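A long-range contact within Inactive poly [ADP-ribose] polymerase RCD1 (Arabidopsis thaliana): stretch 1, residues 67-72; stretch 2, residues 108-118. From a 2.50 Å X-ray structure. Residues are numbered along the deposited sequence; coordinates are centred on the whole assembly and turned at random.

Stretch 1, residues 67-72: LPAKRE
Stretch 2, residues 108-118: FSARYCDVDEN

The two stretches run side by side in the same direction: the register, read from CA atoms facing each other across the contact, pairs Pro 68 with Cys 113 (5.1 Å between CA atoms), Lys 70 with Asp 114 (5.6 Å) and Arg 71 with Asp 116 (6.8 Å), so both residue numbers rise together while the backbones diverge. Leu 67 and Pro 68 are in strand conformation (phi/psi -118/116 and -62/135). Ala 69 (-134/-169) and Lys 70 (-150/158) remain extended, and Arg 71 (-50/-44) and Glu 72 (-62/-31) turn to helical values. Stretch 2 has no regular helix or strand. Its first half is folded back by two backbone hydrogen bonds, Tyr 112 N to Ser 109 O (3.0 Å) and Cys 113 N to Ala 110 O (3.2 Å); from Cys 113 (-82/114) through Asp 114 (-58/130) and Val 115 (-68/136) to Asp 116 (-92/-173) it is extended. Together the stretches bury 407 Å².

Apolar packing centres on Pro 68, whose ring is C-gamma exo and whose CA-to-CB bond points toward stretch 2. Its CG lies 3.8 Å from CB of Ser 109 (chi1 p), and its CB lies 3.8 Å from SG of Cys 113 (chi1 m). The same Pro 68 CB is 4.1 Å from CD1 of Tyr 112 (chi1 t, chi2 -87°) and near the ring plane, so the tyrosine offers its edge. Further along, Lys 70 (chi1 p, then t, t, t) and Asp 114 (chi1 m) meet through their CB atoms at 4.1 Å, both CA-to-CB bonds pointing across the contact.

No direct hydrogen bond joins the stretches. Ala 69 O is 3.8 Å from Asp 114 N, a gap too wide for one, and water 1 bridges the backbones instead, lying 2.6 Å from both Ala 69 O and Asp 114 O. The geometry allows it to donate to each, although further acceptors elsewhere compete for its protons.

Charge pairing is confined to Arg 71, with chi1 t, chi2 t, chi3 p and chi4 72°. Its NH2 forms a salt bridge with Glu 117 OE1 at 3.2 Å, approached obliquely to the guanidinium. The glutamate reaches it with chi1 p, chi2 t and chi3 95°, its CA-to-CB bond pointing sideways. A second, long salt bridge links Arg 71 NE to Asp 116 OD2 at 3.8 Å, at the guanidinium edge. Asp 116 (chi1 p, chi2 6°) is also held within its own stretch, its OD1 accepting from Asn 118 N at 2.9 Å and 142°.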

# COMPACT_ATOMS: atom_id res chain seq x y z
N LEU A 67 1.27 1.58 -2.95
CA LEU A 67 1.69 0.31 -3.48
C LEU A 67 2.09 0.48 -4.95
O LEU A 67 1.23 0.81 -5.78
CB LEU A 67 0.52 -0.70 -3.37
CG LEU A 67 0.79 -2.11 -3.90
CD1 LEU A 67 1.93 -2.80 -3.15
CD2 LEU A 67 -0.49 -2.94 -3.74
N PRO A 68 3.35 0.26 -5.31
CA PRO A 68 3.72 0.28 -6.73
C PRO A 68 3.01 -0.77 -7.52
O PRO A 68 2.90 -1.93 -7.04
CB PRO A 68 5.23 0.02 -6.72
CG PRO A 68 5.68 0.31 -5.30
CD PRO A 68 4.52 0.05 -4.43
N ALA A 69 2.48 -0.41 -8.69
CA ALA A 69 1.73 -1.34 -9.52
C ALA A 69 2.19 -1.24 -10.97
O ALA A 69 3.21 -0.63 -11.26
CB ALA A 69 0.24 -1.05 -9.39
N LYS A 70 1.44 -1.86 -11.86
CA LYS A 70 1.65 -1.75 -13.30
C LYS A 70 0.30 -1.91 -13.96
O LYS A 70 -0.61 -2.51 -13.36
CB LYS A 70 2.65 -2.80 -13.79
CG LYS A 70 2.34 -4.21 -13.31
CD LYS A 70 3.44 -5.16 -13.69
CE LYS A 70 3.55 -6.33 -12.71
NZ LYS A 70 4.64 -7.25 -13.11
N ARG A 71 0.16 -1.42 -15.19
CA ARG A 71 -1.10 -1.51 -15.94
C ARG A 71 -1.67 -2.95 -15.95
O ARG A 71 -2.87 -3.14 -15.71
CB ARG A 71 -0.92 -0.99 -17.36
CG ARG A 71 -2.05 -1.32 -18.34
CD ARG A 71 -2.04 -0.41 -19.56
NE ARG A 71 -1.02 -0.81 -20.54
CZ ARG A 71 -1.08 -1.89 -21.33
NH1 ARG A 71 -2.11 -2.74 -21.28
NH2 ARG A 71 -0.06 -2.13 -22.16
N GLU A 72 -0.82 -3.94 -16.17
CA GLU A 72 -1.24 -5.33 -16.36
C GLU A 72 -1.96 -5.98 -15.15
O GLU A 72 -2.83 -6.83 -15.35
CB GLU A 72 -0.06 -6.21 -16.82
CG GLU A 72 0.41 -5.94 -18.26
CD GLU A 72 1.85 -6.41 -18.55
OE1 GLU A 72 2.34 -7.34 -17.86
OE2 GLU A 72 2.49 -5.84 -19.48
N PHE A 108 9.90 7.56 -2.59
CA PHE A 108 10.71 6.39 -2.27
C PHE A 108 10.53 5.24 -3.27
O PHE A 108 11.48 4.53 -3.57
CB PHE A 108 10.36 5.91 -0.86
CG PHE A 108 11.47 5.28 -0.10
CD1 PHE A 108 12.34 6.05 0.66
CD2 PHE A 108 11.61 3.90 -0.09
CE1 PHE A 108 13.35 5.45 1.41
CE2 PHE A 108 12.62 3.28 0.66
CZ PHE A 108 13.49 4.05 1.41
N SER A 109 9.31 5.03 -3.75
CA SER A 109 9.00 3.89 -4.62
C SER A 109 8.42 4.25 -6.01
O SER A 109 8.09 3.36 -6.79
CB SER A 109 8.08 2.92 -3.88
OG SER A 109 6.86 3.52 -3.51
N ALA A 110 8.35 5.55 -6.32
CA ALA A 110 7.84 6.01 -7.62
C ALA A 110 8.57 5.40 -8.82
O ALA A 110 7.93 4.98 -9.78
CB ALA A 110 7.88 7.53 -7.69
N ARG A 111 9.90 5.35 -8.74
CA ARG A 111 10.72 4.76 -9.80
C ARG A 111 10.56 3.25 -9.97
O ARG A 111 10.92 2.70 -11.00
CB ARG A 111 12.21 5.12 -9.60
CG ARG A 111 12.49 6.56 -10.07
CD ARG A 111 13.88 6.75 -10.75
NE ARG A 111 13.74 7.44 -12.06
CZ ARG A 111 13.54 8.74 -12.23
NH1 ARG A 111 13.48 9.58 -11.20
NH2 ARG A 111 13.43 9.22 -13.45
N TYR A 112 10.02 2.59 -8.95
CA TYR A 112 9.78 1.15 -8.98
C TYR A 112 8.38 0.81 -9.57
O TYR A 112 8.05 -0.37 -9.71
CB TYR A 112 10.06 0.62 -7.58
CG TYR A 112 10.10 -0.88 -7.43
CD1 TYR A 112 8.93 -1.61 -7.20
CD2 TYR A 112 11.30 -1.58 -7.51
CE1 TYR A 112 8.94 -3.00 -7.04
CE2 TYR A 112 11.34 -2.98 -7.35
CZ TYR A 112 10.16 -3.68 -7.11
OH TYR A 112 10.19 -5.04 -6.96
N CYS A 113 7.62 1.83 -9.98
CA CYS A 113 6.44 1.64 -10.81
C CYS A 113 6.81 1.49 -12.28
O CYS A 113 7.31 2.43 -12.88
CB CYS A 113 5.46 2.81 -10.64
SG CYS A 113 4.85 3.11 -8.96
N ASP A 114 6.56 0.31 -12.85
CA ASP A 114 6.87 0.01 -14.25
C ASP A 114 6.19 0.94 -15.25
O ASP A 114 4.98 1.15 -15.20
CB ASP A 114 6.47 -1.42 -14.61
CG ASP A 114 7.40 -2.47 -14.00
OD1 ASP A 114 8.13 -2.17 -13.01
OD2 ASP A 114 7.37 -3.61 -14.50
N VAL A 115 6.98 1.47 -16.17
CA VAL A 115 6.47 2.20 -17.34
C VAL A 115 5.74 1.24 -18.29
O VAL A 115 6.22 0.14 -18.55
CB VAL A 115 7.64 2.93 -18.06
CG1 VAL A 115 7.32 3.25 -19.50
CG2 VAL A 115 7.99 4.20 -17.33
N ASP A 116 4.58 1.67 -18.79
CA ASP A 116 3.85 0.94 -19.84
C ASP A 116 4.28 1.46 -21.22
O ASP A 116 5.19 2.28 -21.32
CB ASP A 116 2.33 1.01 -19.61
CG ASP A 116 1.71 2.39 -19.90
OD1 ASP A 116 2.39 3.33 -20.39
OD2 ASP A 116 0.49 2.54 -19.63
N GLU A 117 3.61 1.00 -22.27
CA GLU A 117 3.99 1.35 -23.64
C GLU A 117 4.02 2.87 -23.93
O GLU A 117 4.74 3.30 -24.83
CB GLU A 117 3.12 0.62 -24.65
CG GLU A 117 1.64 0.97 -24.59
CD GLU A 117 0.81 0.12 -25.52
OE1 GLU A 117 0.27 -0.91 -25.05
OE2 GLU A 117 0.68 0.46 -26.73
N ASN A 118 3.24 3.66 -23.18
CA ASN A 118 3.14 5.12 -23.39
C ASN A 118 3.98 5.98 -22.42
O ASN A 118 3.84 7.22 -22.43
CB ASN A 118 1.67 5.54 -23.30
CG ASN A 118 0.80 4.84 -24.35
OD1 ASN A 118 1.04 4.93 -25.55
ND2 ASN A 118 -0.21 4.13 -23.90
O HOH W 1 3.51 1.24 -13.04